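Local coordinates for fatty acid/retinol binding protein protein 7, isoform A, confirmed BY transcript evidence (Caenorhabditis elegans, PDB 2W9Y), which probably binds fatty acids such as oleic acid, and retinoids, as a small all-helical lipid carrier of the nematode fatty-acid and retinol-binding family, at residues A[15-18]-A[19-22]; A[25-28]-A[29-33]; A[33-36]-A[37-41]; A[59-62]-A[63-66]; A[67-70]-A[71-75]. All coordinates share one frame; numbering follows the deposited sequence.

Contact 1. Residues A[15-18]-A[19-22]; sequences FFPT and EQLE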
loop_
_atom_site.group_PDB
_atom_site.type_symbol
_atom_site.label_atom_id
_atom_site.label_comp_id
_atom_site.label_asym_id
_atom_site.label_seq_id
_atom_site.Cartn_x
_atom_site.Cartn_y
_atom_site.Cartn_z
ATOM N N PHE A 15 8.609 -1.321 2.297
ATOM C CA PHE A 15 7.801 -0.104 2.365
ATOM C C PHE A 15 6.301 -0.320 2.724
ATOM O O PHE A 15 5.571 0.645 2.891
ATOM C CB PHE A 15 7.861 0.652 1.009
ATOM C CG PHE A 15 9.172 1.258 0.771
ATOM C CD1 PHE A 15 9.575 2.368 1.516
ATOM C CD2 PHE A 15 10.054 0.698 -0.122
ATOM C CE1 PHE A 15 10.856 2.918 1.346
ATOM C CE2 PHE A 15 11.306 1.284 -0.357
ATOM C CZ PHE A 15 11.711 2.368 0.372
ATOM N N PHE A 16 5.838 -1.568 2.788
ATOM C CA PHE A 16 4.404 -1.833 2.984
ATOM C C PHE A 16 3.967 -1.458 4.429
ATOM O O PHE A 16 4.565 -1.948 5.366
ATOM C CB PHE A 16 4.064 -3.348 2.741
ATOM C CG PHE A 16 3.576 -3.634 1.335
ATOM C CD1 PHE A 16 4.404 -3.430 0.202
ATOM C CD2 PHE A 16 2.279 -4.038 1.130
ATOM C CE1 PHE A 16 3.916 -3.655 -1.085
ATOM C CE2 PHE A 16 1.790 -4.286 -0.131
ATOM C CZ PHE A 16 2.600 -4.087 -1.249
ATOM N N PRO A 17 2.965 -0.583 4.582
ATOM C CA PRO A 17 2.382 -0.457 5.956
ATOM C C PRO A 17 1.769 -1.763 6.427
ATOM O O PRO A 17 1.349 -2.588 5.615
ATOM C CB PRO A 17 1.285 0.592 5.794
ATOM C CG PRO A 17 1.721 1.434 4.525
ATOM C CD PRO A 17 2.304 0.360 3.616
ATOM N N THR A 18 1.751 -1.956 7.741
ATOM C CA THR A 18 1.194 -3.156 8.388
ATOM C C THR A 18 -0.223 -3.438 7.930
ATOM O O THR A 18 -0.570 -4.635 7.593
ATOM C CB THR A 18 1.314 -3.095 9.927
ATOM O OG1 THR A 18 2.731 -3.169 10.248
ATOM C CG2 THR A 18 0.630 -4.355 10.565
ATOM N N GLU A 19 -1.012 -2.362 7.833
ATOM C CA GLU A 19 -2.397 -2.553 7.488
ATOM C C GLU A 19 -2.582 -3.128 6.057
ATOM O O GLU A 19 -3.457 -3.979 5.864
ATOM C CB GLU A 19 -3.234 -1.290 7.709
ATOM C CG GLU A 19 -2.661 0.000 7.006
ATOM C CD GLU A 19 -1.721 0.834 7.909
ATOM O OE1 GLU A 19 -1.698 2.112 7.752
ATOM O OE2 GLU A 19 -0.988 0.245 8.750
ATOM N N GLN A 20 -1.760 -2.718 5.087
ATOM C CA GLN A 20 -1.827 -3.333 3.746
ATOM C C GLN A 20 -1.488 -4.813 3.820
ATOM O O GLN A 20 -2.152 -5.595 3.165
ATOM C CB GLN A 20 -0.911 -2.651 2.700
ATOM C CG GLN A 20 -1.621 -1.576 1.790
ATOM C CD GLN A 20 -1.670 -0.191 2.465
ATOM O OE1 GLN A 20 -1.295 -0.018 3.625
ATOM N NE2 GLN A 20 -2.142 0.783 1.738
ATOM N N LEU A 21 -0.442 -5.180 4.581
ATOM C CA LEU A 21 -0.014 -6.575 4.645
ATOM C C LEU A 21 -1.050 -7.415 5.354
ATOM O O LEU A 21 -1.321 -8.550 4.907
ATOM C CB LEU A 21 1.337 -6.695 5.376
ATOM C CG LEU A 21 2.525 -6.139 4.597
ATOM C CD1 LEU A 21 3.871 -6.070 5.428
ATOM C CD2 LEU A 21 2.800 -6.972 3.347
ATOM N N GLU A 22 -1.645 -6.885 6.423
ATOM C CA GLU A 22 -2.647 -7.651 7.182
ATOM C C GLU A 22 -3.850 -7.815 6.321
ATOM O O GLU A 22 -4.456 -8.917 6.324
ATOM C CB GLU A 22 -3.064 -6.938 8.503
ATOM C CG GLU A 22 -1.965 -7.032 9.617
ATOM C CD GLU A 22 -2.291 -6.216 10.880
ATOM O OE1 GLU A 22 -3.134 -5.295 10.843
ATOM O OE2 GLU A 22 -1.688 -6.476 11.928
#

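Contact 2. Residues A[25-28]-A[29-33]; sequences SSIT and ADEKP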
loop_
_atom_site.group_PDB
_atom_site.type_symbol
_atom_site.label_atom_id
_atom_site.label_comp_id
_atom_site.label_asym_id
_atom_site.label_seq_id
_atom_site.Cartn_x
_atom_site.Cartn_y
_atom_site.Cartn_z
ATOM N N SER A 25 -2.991 -10.606 3.693
ATOM C CA SER A 25 -3.034 -11.908 4.370
ATOM C C SER A 25 -4.433 -12.430 4.609
ATOM O O SER A 25 -4.673 -13.657 4.613
ATOM C CB SER A 25 -2.382 -11.779 5.752
ATOM O OG SER A 25 -0.987 -11.779 5.605
ATOM N N SER A 26 -5.350 -11.510 4.823
ATOM C CA SER A 26 -6.695 -11.845 5.197
ATOM C C SER A 26 -7.499 -12.340 4.001
ATOM O O SER A 26 -8.528 -12.987 4.216
ATOM C CB SER A 26 -7.405 -10.651 5.854
ATOM O OG SER A 26 -7.989 -9.764 4.889
ATOM N N ILE A 27 -7.086 -12.022 2.760
ATOM C CA ILE A 27 -7.887 -12.287 1.567
ATOM C C ILE A 27 -8.041 -13.794 1.408
ATOM O O ILE A 27 -7.043 -14.505 1.295
ATOM C CB ILE A 27 -7.172 -11.780 0.266
ATOM C CG1 ILE A 27 -6.956 -10.264 0.285
ATOM C CG2 ILE A 27 -7.964 -12.119 -0.999
ATOM C CD1 ILE A 27 -8.156 -9.496 0.800
ATOM N N THR A 28 -9.285 -14.267 1.379
ATOM C CA THR A 28 -9.588 -15.693 1.191
ATOM C C THR A 28 -9.602 -16.040 -0.289
ATOM O O THR A 28 -9.551 -15.155 -1.164
ATOM C CB THR A 28 -10.992 -16.022 1.756
ATOM O OG1 THR A 28 -11.959 -15.214 1.071
ATOM C CG2 THR A 28 -11.112 -15.769 3.252
ATOM N N ALA A 29 -9.742 -17.332 -0.600
ATOM C CA ALA A 29 -9.639 -17.738 -1.983
ATOM C C ALA A 29 -10.835 -17.198 -2.741
ATOM O O ALA A 29 -10.714 -16.894 -3.960
ATOM C CB ALA A 29 -9.599 -19.286 -2.106
ATOM N N ASP A 30 -11.982 -17.083 -2.066
ATOM C CA ASP A 30 -13.166 -16.544 -2.802
ATOM C C ASP A 30 -13.184 -14.999 -2.884
ATOM O O ASP A 30 -13.852 -14.432 -3.775
ATOM C CB ASP A 30 -14.491 -17.039 -2.227
ATOM C CG ASP A 30 -14.744 -16.528 -0.841
ATOM O OD1 ASP A 30 -13.984 -16.896 0.051
ATOM O OD2 ASP A 30 -15.684 -15.724 -0.627
ATOM N N GLU A 31 -12.411 -14.347 -2.007
ATOM C CA GLU A 31 -12.276 -12.868 -2.027
ATOM C C GLU A 31 -11.353 -12.303 -3.106
ATOM O O GLU A 31 -11.631 -11.244 -3.697
ATOM C CB GLU A 31 -11.827 -12.378 -0.669
ATOM C CG GLU A 31 -12.989 -12.428 0.380
ATOM C CD GLU A 31 -12.467 -12.277 1.784
ATOM O OE1 GLU A 31 -11.234 -12.170 1.978
ATOM O OE2 GLU A 31 -13.266 -12.244 2.740
ATOM N N LYS A 32 -10.256 -13.015 -3.375
ATOM C CA LYS A 32 -9.309 -12.533 -4.356
ATOM C C LYS A 32 -9.965 -12.242 -5.724
ATOM O O LYS A 32 -9.699 -11.215 -6.325
ATOM C CB LYS A 32 -8.113 -13.481 -4.480
ATOM C CG LYS A 32 -7.040 -12.894 -5.348
ATOM C CD LYS A 32 -5.821 -13.788 -5.430
ATOM C CE LYS A 32 -4.834 -13.293 -6.467
ATOM N NZ LYS A 32 -3.795 -14.351 -6.679
ATOM N N PRO A 33 -10.835 -13.149 -6.218
ATOM C CA PRO A 33 -11.393 -12.881 -7.541
ATOM C C PRO A 33 -12.299 -11.641 -7.541
ATOM O O PRO A 33 -12.496 -11.048 -8.594
ATOM C CB PRO A 33 -12.229 -14.136 -7.865
ATOM C CG PRO A 33 -11.710 -15.186 -7.007
ATOM C CD PRO A 33 -11.022 -14.542 -5.778
#

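Contact 3. Residues A[33-36]-A[37-41]; sequences PVLH and EVFQK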
loop_
_atom_site.group_PDB
_atom_site.type_symbol
_atom_site.label_atom_id
_atom_site.label_comp_id
_atom_site.label_asym_id
_atom_site.label_seq_id
_atom_site.Cartn_x
_atom_site.Cartn_y
_atom_site.Cartn_z
ATOM N N PRO A 33 -10.835 -13.149 -6.218
ATOM C CA PRO A 33 -11.393 -12.881 -7.541
ATOM C C PRO A 33 -12.299 -11.641 -7.541
ATOM O O PRO A 33 -12.496 -11.048 -8.594
ATOM C CB PRO A 33 -12.229 -14.136 -7.865
ATOM C CG PRO A 33 -11.710 -15.186 -7.007
ATOM C CD PRO A 33 -11.022 -14.542 -5.778
ATOM N N VAL A 34 -12.873 -11.292 -6.386
ATOM C CA VAL A 34 -13.643 -10.025 -6.281
ATOM C C VAL A 34 -12.688 -8.857 -6.530
ATOM O O VAL A 34 -12.968 -7.975 -7.335
ATOM C CB VAL A 34 -14.323 -9.834 -4.903
ATOM C CG1 VAL A 34 -15.023 -8.427 -4.795
ATOM C CG2 VAL A 34 -15.314 -10.959 -4.603
ATOM N N LEU A 35 -11.518 -8.861 -5.899
ATOM C CA LEU A 35 -10.574 -7.750 -6.126
ATOM C C LEU A 35 -10.088 -7.739 -7.565
ATOM O O LEU A 35 -9.962 -6.698 -8.178
ATOM C CB LEU A 35 -9.338 -7.916 -5.195
ATOM C CG LEU A 35 -9.751 -7.815 -3.704
ATOM C CD1 LEU A 35 -8.566 -8.046 -2.775
ATOM C CD2 LEU A 35 -10.458 -6.411 -3.439
ATOM N N HIS A 36 -9.792 -8.917 -8.094
ATOM C CA HIS A 36 -9.376 -9.053 -9.484
ATOM C C HIS A 36 -10.399 -8.423 -10.402
ATOM O O HIS A 36 -10.051 -7.577 -11.216
ATOM C CB HIS A 36 -9.235 -10.578 -9.830
ATOM C CG HIS A 36 -8.496 -10.857 -11.100
ATOM N ND1 HIS A 36 -9.066 -10.717 -12.344
ATOM C CD2 HIS A 36 -7.249 -11.324 -11.312
ATOM C CE1 HIS A 36 -8.190 -11.032 -13.277
ATOM N NE2 HIS A 36 -7.079 -11.425 -12.678
ATOM N N GLU A 37 -11.655 -8.860 -10.330
ATOM C CA GLU A 37 -12.690 -8.288 -11.215
ATOM C C GLU A 37 -12.751 -6.734 -11.125
ATOM O O GLU A 37 -12.866 -6.004 -12.144
ATOM C CB GLU A 37 -14.036 -8.953 -10.870
ATOM C CG GLU A 37 -15.233 -8.766 -11.809
ATOM C CD GLU A 37 -16.550 -9.304 -11.188
ATOM O OE1 GLU A 37 -16.488 -10.095 -10.205
ATOM O OE2 GLU A 37 -17.655 -8.950 -11.690
ATOM N N VAL A 38 -12.659 -6.199 -9.934
ATOM C CA VAL A 38 -12.838 -4.755 -9.789
ATOM C C VAL A 38 -11.626 -4.020 -10.251
ATOM O O VAL A 38 -11.775 -3.033 -10.993
ATOM C CB VAL A 38 -13.125 -4.324 -8.333
ATOM C CG1 VAL A 38 -13.082 -2.782 -8.227
ATOM C CG2 VAL A 38 -14.469 -4.825 -7.936
ATOM N N PHE A 39 -10.428 -4.476 -9.854
ATOM C CA PHE A 39 -9.174 -3.748 -10.160
ATOM C C PHE A 39 -8.886 -3.827 -11.662
ATOM O O PHE A 39 -8.279 -2.935 -12.221
ATOM C CB PHE A 39 -7.934 -4.282 -9.408
ATOM C CG PHE A 39 -7.973 -4.128 -7.907
ATOM C CD1 PHE A 39 -8.966 -3.370 -7.259
ATOM C CD2 PHE A 39 -6.994 -4.749 -7.127
ATOM C CE1 PHE A 39 -8.991 -3.269 -5.853
ATOM C CE2 PHE A 39 -6.993 -4.651 -5.753
ATOM C CZ PHE A 39 -7.993 -3.891 -5.095
ATOM N N GLN A 40 -9.347 -4.891 -12.311
ATOM C CA GLN A 40 -9.112 -5.082 -13.761
ATOM C C GLN A 40 -9.830 -3.994 -14.607
ATOM O O GLN A 40 -9.476 -3.748 -15.785
ATOM C CB GLN A 40 -9.535 -6.499 -14.195
ATOM C CG GLN A 40 -8.917 -7.052 -15.499
ATOM C CD GLN A 40 -9.654 -8.338 -15.975
ATOM O OE1 GLN A 40 -10.675 -8.709 -15.386
ATOM N NE2 GLN A 40 -9.141 -9.004 -17.035
ATOM N N LYS A 41 -10.834 -3.359 -14.004
ATOM C CA LYS A 41 -11.497 -2.233 -14.646
ATOM C C LYS A 41 -10.604 -0.984 -14.666
ATOM O O LYS A 41 -10.755 -0.134 -15.542
ATOM C CB LYS A 41 -12.860 -1.948 -14.008
ATOM C CG LYS A 41 -13.937 -3.020 -14.341
ATOM C CD LYS A 41 -15.346 -2.599 -13.846
ATOM C CE LYS A 41 -15.855 -1.275 -14.488
ATOM N NZ LYS A 41 -17.325 -1.019 -14.275
#

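Contact 4. Residues A[59-62]-A[63-66]; sequences HPEL and GKRL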
loop_
_atom_site.group_PDB
_atom_site.type_symbol
_atom_site.label_atom_id
_atom_site.label_comp_id
_atom_site.label_asym_id
_atom_site.label_seq_id
_atom_site.Cartn_x
_atom_site.Cartn_y
_atom_site.Cartn_z
ATOM N N HIS A 59 -19.033 -7.236 -2.388
ATOM C CA HIS A 59 -18.653 -7.947 -1.178
ATOM C C HIS A 59 -18.462 -6.907 -0.038
ATOM O O HIS A 59 -17.370 -6.300 0.105
ATOM C CB HIS A 59 -17.329 -8.660 -1.412
ATOM C CG HIS A 59 -17.060 -9.733 -0.409
ATOM N ND1 HIS A 59 -16.882 -9.471 0.933
ATOM C CD2 HIS A 59 -16.978 -11.076 -0.546
ATOM C CE1 HIS A 59 -16.676 -10.604 1.585
ATOM N NE2 HIS A 59 -16.718 -11.597 0.707
ATOM N N PRO A 60 -19.519 -6.669 0.745
ATOM C CA PRO A 60 -19.519 -5.605 1.745
ATOM C C PRO A 60 -18.374 -5.746 2.679
ATOM O O PRO A 60 -17.700 -4.746 2.966
ATOM C CB PRO A 60 -20.832 -5.833 2.480
ATOM C CG PRO A 60 -21.748 -6.181 1.325
ATOM C CD PRO A 60 -20.903 -7.074 0.395
ATOM N N GLU A 61 -18.149 -6.963 3.166
ATOM C CA GLU A 61 -17.144 -7.170 4.204
ATOM C C GLU A 61 -15.748 -6.953 3.712
ATOM O O GLU A 61 -14.914 -6.412 4.428
ATOM C CB GLU A 61 -17.245 -8.612 4.735
ATOM C CG GLU A 61 -18.505 -8.838 5.522
ATOM C CD GLU A 61 -18.345 -8.266 6.881
ATOM O OE1 GLU A 61 -17.190 -7.819 7.148
ATOM O OE2 GLU A 61 -19.316 -8.272 7.671
ATOM N N LEU A 62 -15.476 -7.407 2.489
ATOM C CA LEU A 62 -14.227 -7.088 1.867
ATOM C C LEU A 62 -14.016 -5.569 1.747
ATOM O O LEU A 62 -12.900 -5.066 2.008
ATOM C CB LEU A 62 -14.157 -7.754 0.470
ATOM C CG LEU A 62 -12.820 -7.822 -0.218
ATOM C CD1 LEU A 62 -11.795 -8.432 0.760
ATOM C CD2 LEU A 62 -12.945 -8.603 -1.560
ATOM N N GLY A 63 -15.052 -4.840 1.318
ATOM C CA GLY A 63 -14.941 -3.378 1.160
ATOM C C GLY A 63 -14.723 -2.656 2.496
ATOM O O GLY A 63 -13.988 -1.663 2.586
ATOM N N LYS A 64 -15.375 -3.151 3.525
ATOM C CA LYS A 64 -15.145 -2.643 4.894
ATOM C C LYS A 64 -13.649 -2.786 5.276
ATOM O O LYS A 64 -13.019 -1.837 5.800
ATOM C CB LYS A 64 -16.043 -3.381 5.928
ATOM C CG LYS A 64 -15.662 -3.099 7.362
ATOM C CD LYS A 64 -16.349 -3.997 8.403
ATOM C CE LYS A 64 -15.559 -5.303 8.619
ATOM N NZ LYS A 64 -14.414 -4.984 9.545
ATOM N N ARG A 65 -13.102 -3.982 5.046
ATOM C CA ARG A 65 -11.668 -4.214 5.338
ATOM C C ARG A 65 -10.719 -3.319 4.487
ATOM O O ARG A 65 -9.731 -2.745 5.015
ATOM C CB ARG A 65 -11.318 -5.710 5.199
ATOM C CG ARG A 65 -11.775 -6.646 6.335
ATOM C CD ARG A 65 -11.057 -8.007 6.052
ATOM N NE ARG A 65 -12.031 -8.810 5.407
ATOM C CZ ARG A 65 -11.834 -9.770 4.531
ATOM N NH1 ARG A 65 -10.630 -10.121 4.070
ATOM N NH2 ARG A 65 -12.921 -10.387 4.123
ATOM N N LEU A 66 -11.048 -3.129 3.209
ATOM C CA LEU A 66 -10.268 -2.205 2.381
ATOM C C LEU A 66 -10.365 -0.749 2.952
ATOM O O LEU A 66 -9.387 -0.070 3.058
ATOM C CB LEU A 66 -10.805 -2.310 0.943
ATOM C CG LEU A 66 -9.892 -1.611 -0.061
ATOM C CD1 LEU A 66 -8.418 -1.975 0.130
ATOM C CD2 LEU A 66 -10.395 -1.948 -1.491
HETATM O O HOH W 1 -14.661 -8.550 7.005
#

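Contact 5. Residues A[67-70]-A[71-75]; sequences ATVL and EGNKK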
loop_
_atom_site.group_PDB
_atom_site.type_symbol
_atom_site.label_atom_id
_atom_site.label_comp_id
_atom_site.label_asym_id
_atom_site.label_seq_id
_atom_site.Cartn_x
_atom_site.Cartn_y
_atom_site.Cartn_z
ATOM N N ALA A 67 -11.563 -0.267 3.295
ATOM C CA ALA A 67 -11.733 1.063 3.905
ATOM C C ALA A 67 -10.898 1.230 5.172
ATOM O O ALA A 67 -10.401 2.321 5.463
ATOM C CB ALA A 67 -13.187 1.321 4.253
ATOM N N THR A 68 -10.770 0.149 5.932
ATOM C CA THR A 68 -9.958 0.182 7.166
ATOM C C THR A 68 -8.472 0.389 6.861
ATOM O O THR A 68 -7.752 1.105 7.591
ATOM C CB THR A 68 -10.220 -1.148 8.022
ATOM O OG1 THR A 68 -11.516 -1.039 8.633
ATOM C CG2 THR A 68 -9.204 -1.286 9.130
ATOM N N VAL A 69 -8.000 -0.176 5.740
ATOM C CA VAL A 69 -6.628 0.036 5.343
ATOM C C VAL A 69 -6.448 1.544 5.056
ATOM O O VAL A 69 -5.524 2.183 5.558
ATOM C CB VAL A 69 -6.273 -0.739 4.078
ATOM C CG1 VAL A 69 -4.873 -0.449 3.650
ATOM C CG2 VAL A 69 -6.368 -2.267 4.323
ATOM N N LEU A 70 -7.349 2.135 4.293
ATOM C CA LEU A 70 -7.186 3.538 3.910
ATOM C C LEU A 70 -7.282 4.462 5.118
ATOM O O LEU A 70 -6.563 5.446 5.239
ATOM C CB LEU A 70 -8.219 3.885 2.844
ATOM C CG LEU A 70 -7.809 3.501 1.385
ATOM C CD1 LEU A 70 -7.495 2.031 1.214
ATOM C CD2 LEU A 70 -8.806 3.932 0.253
ATOM N N GLU A 71 -8.138 4.130 6.046
ATOM C CA GLU A 71 -8.271 4.860 7.318
ATOM C C GLU A 71 -6.957 4.857 8.098
ATOM O O GLU A 71 -6.511 5.891 8.659
ATOM C CB GLU A 71 -9.418 4.213 8.132
ATOM C CG GLU A 71 -9.754 4.933 9.467
ATOM C CD GLU A 71 -10.252 6.359 9.235
ATOM O OE1 GLU A 71 -10.789 6.636 8.112
ATOM O OE2 GLU A 71 -10.100 7.194 10.169
ATOM N N GLY A 72 -6.323 3.685 8.102
ATOM C CA GLY A 72 -5.056 3.451 8.748
ATOM C C GLY A 72 -3.924 4.264 8.167
ATOM O O GLY A 72 -3.078 4.822 8.913
ATOM N N ASN A 73 -3.892 4.345 6.846
ATOM C CA ASN A 73 -2.846 5.022 6.130
ATOM C C ASN A 73 -2.902 6.537 6.502
ATOM O O ASN A 73 -1.894 7.222 6.529
ATOM C CB ASN A 73 -3.038 4.874 4.612
ATOM C CG ASN A 73 -2.662 3.525 4.037
ATOM O OD1 ASN A 73 -2.806 3.359 2.824
ATOM N ND2 ASN A 73 -2.145 2.590 4.840
ATOM N N LYS A 74 -4.102 7.041 6.809
ATOM C CA LYS A 74 -4.256 8.505 6.988
ATOM C C LYS A 74 -3.450 8.996 8.119
ATOM O O LYS A 74 -2.803 10.057 8.000
ATOM C CB LYS A 74 -5.733 8.865 7.264
ATOM C CG LYS A 74 -6.636 8.675 6.077
ATOM C CD LYS A 74 -8.113 9.047 6.450
ATOM C CE LYS A 74 -9.075 8.661 5.318
ATOM N NZ LYS A 74 -10.484 8.835 5.779
ATOM N N LYS A 75 -3.455 8.234 9.205
ATOM C CA LYS A 75 -2.823 8.651 10.454
ATOM C C LYS A 75 -1.349 8.911 10.157
ATOM O O LYS A 75 -0.713 9.752 10.793
ATOM C CB LYS A 75 -2.979 7.543 11.516
ATOM C CG LYS A 75 -2.334 7.924 12.809
ATOM C CD LYS A 75 -2.915 7.239 14.050
ATOM C CE LYS A 75 -2.386 7.956 15.299
ATOM N NZ LYS A 75 -3.157 9.141 15.826
#

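Contact 1. Residues A[15-18]-A[19-22]
The ring of Phe16 takes Leu21 and Gln20 obliquely near CD2: Leu21 CD2 comes to 3.7 Å of Phe16 CD2, and Gln20 CB to 3.8 Å of the same carbon. The amide of Gln20 stands almost square to this ring, the planes 86° apart. That amide turns instead to Pro17, where Gln20 OE1 lies 3.4 Å from Pro17 CB and close to the next two ring carbons as well. At the root of the ring, Phe16 CB sits 3.7 Å from Leu21 CG. Pro17 occupies the N-cap of helix 18-26, so Phe16 and Leu21 hold the two positions of a hydrophobic staple, one residue before the cap and four after it. The first turn closes with a weak bond from Leu21 N to Pro17 O (3.3 Å) and a firmer one from Glu22 N to Thr18 O (2.8 Å). Glu19 CG lies between the backbone N and carbonyl carbon (chi1 53°), which folds the carboxylate back until CD is 3.7 Å from Pro17 CB. Its oxygens are held by Arg76 and Asn73; Asn73 also accepts from the Gln20 amide. Thr18 turns its hydroxyl to Asp137, while its methyl CG2 lies 3.4 Å from Glu22 OE2.

Contact 2. Residues A[25-28]-A[29-33]
Glu31 reaches back across Thr28. Its CB lies 3.3 Å from Thr28 OG1, and CG comes closer still, 3.0 Å from that hydroxyl oxygen. With CG anti to the carbonyl carbon (chi1 -75°) and the chain extended beyond it, CD still lies against OG1 (3.1 Å) and the carboxylate comes to the Thr28 amide, where OE1 accepts from Thr28 N at 2.9 Å. The N-H points nearly straight at OE1 but meets it from above the carboxylate plane, 48° out of it. The other oxygen, OE2, forms a salt bridge with Arg65 on helix 60-75, though the modelled approach is unusually short and its geometry doubtful. Glu31 N in turn donates to Thr28 OG1 (3.2 Å), and this reciprocal pair is a capping box at the turn leading into helix 32-39. The Thr28 hydroxyl spends its own proton on Asp30 OD1, 2.8 Å away, so OG1 both receives and gives. Thr28 O takes Lys32 N at 3.2 Å and, weakly, Glu31 N. The buried Ile27 packs its CG2 3.7 Å from Lys32 CB, the lysine's aliphatic base. The Lys32 chain then runs extended to the carbonyl of Ala2, while Ile27 leans on Leu62 and Met3.

Contact 3. Residues A[33-36]-A[37-41]
Four successive i to i+4 bonds carry the helix through here, from Glu37 N to Pro33 O (2.9 Å) up to Gln40 N to His36 O (3.0 Å). The acceptor of the third, Leu35 O, also lies under one face of the Phe39 ring, Phe39 CG being 3.3 Å from Leu35 O. Phe39 CG is anti to the carbonyl carbon (chi1 -65°), which swings the ring back along the helix beside Leu35. On the same face stands Leu35 CB, 4.0 Å above the ring plane toward its rim, and Leu35 CD2 meets Phe39 CZ at 3.9 Å. Cut back to an alanine here, the side chain would probably leave Leu35 without its aromatic neighbour and open a gap against Cys100, Thr103 and Val104 of helix 82-104. On the adjoining side of the helix, His36 and Gln40 meet loosely, Gln40 OE1 lying 4.0 Å from His36 ND1 with ring and amide 70° apart. Glu37 sends its OE2 to a salt bridge with Lys58. With Leu35 and Phe39 turned inward and His36, Glu37 and Gln40 outward, the segment is an amphipathic helix, its apolar side set against helices 51-58 and 82-104 of the all-helical fold.

Contact 4. Residues A[59-62]-A[63-66]
Leu62 slides one methyl under the guanidinium of Arg65: CD1 lies 3.7 Å from the plane of that group, off toward its rim, with NH1 at 3.9 Å from Leu62 CD1. A bend in the arginine (chi3 -99°) brings the flat group back over the leucine. Beside NE, near the plane of the group, a water accepts from Arg65 NE at 3.1 Å and donates to Glu61 OE1 at 2.6 Å, linking two residues whose charged groups do not touch. Glu61 OE1 lies as well 3.3 Å from Lys64 CE, alongside the lysine chain, while the amine NZ is turned away and is not in contact. Upstream, His59 is the N-cap of helix 60-75. Its ND1 accepts from Leu62 N at 2.9 Å, the donor tilted 27° from the ring plane, consistent with an ND1 that carries no proton. The carbonyl of His59 starts the i to i+4 ladder, taking Gly63 N at 3.0 Å, and the ladder runs on unbroken to Leu66 N on Leu62 O. The arginine's outer partners are Ser26 and Glu31, and a leucine at this position would probably leave the Glu31 carboxylate without its positive mate and Leu62 CD1 without its flat cover. Leu62 and Leu66 point into the core, where Phe23 of helix 18-26 and Val55 of helix 51-58 touch both, and Val34 and Leu35 of helix 32-39 close over Leu62.

Contact 5. Residues A[67-70]-A[71-75]
Glu71 donates its N-H to Ala67 O and rests its CB on the same oxygen, 3.4 Å away. With CG anti to the backbone N (chi1 -176°) and a bend at chi2, its carboxylate turns along the helix toward Lys74. Gly72 follows with a bond from its N to Thr68 O (3.0 Å). Asn73 N then donates to Val69 O at 3.0 Å, and the side chain lies back over this carbonyl, Asn73 CG being 3.5 Å from Val69 O; the amide passes loosely by Val69 CG1, its OD1 accepting from Gln20 and its ND2 donating to Glu19. This is helix 60-75 as an amphipathic rod: Val69 and Asn73 look at helix 18-26, Ala67 and Leu70 pack on Ile52 of helix 51-58, and Thr68, Glu71 and Lys74 lie at the surface. Lys74 N bonds weakly to Leu70 O (3.3 Å) and also to Glu71 O at 3.2 Å, three residues back. The lysine chain stays extended and passes over the carbonyl of Leu70, with Lys74 CG 3.3 Å from Leu70 O. Its NZ ends in a salt bridge to Glu71 OE1 (3.2 Å), met on the syn side but 31° out of the carboxylate plane.

All five contacts are local and run in series along the chain; none closes a long loop, nests in another or crosses it. Contact 1 opens helix 18-26; contact 2 follows two residues on, makes the turn out of that helix, and hands over at Pro33 to contact 3 on helix 32-39, which it also touches through Ile27 against Leu35. After helix 51-58 the chain returns with contact 4, at the start of helix 60-75, and contact 5 carries on directly along it. The later helix ties the earlier pieces together. Contact 4, its centre about 11 Å from that of contact 2 and 13 Å from that of contact 3, touches both, while contact 5 touches contact 1.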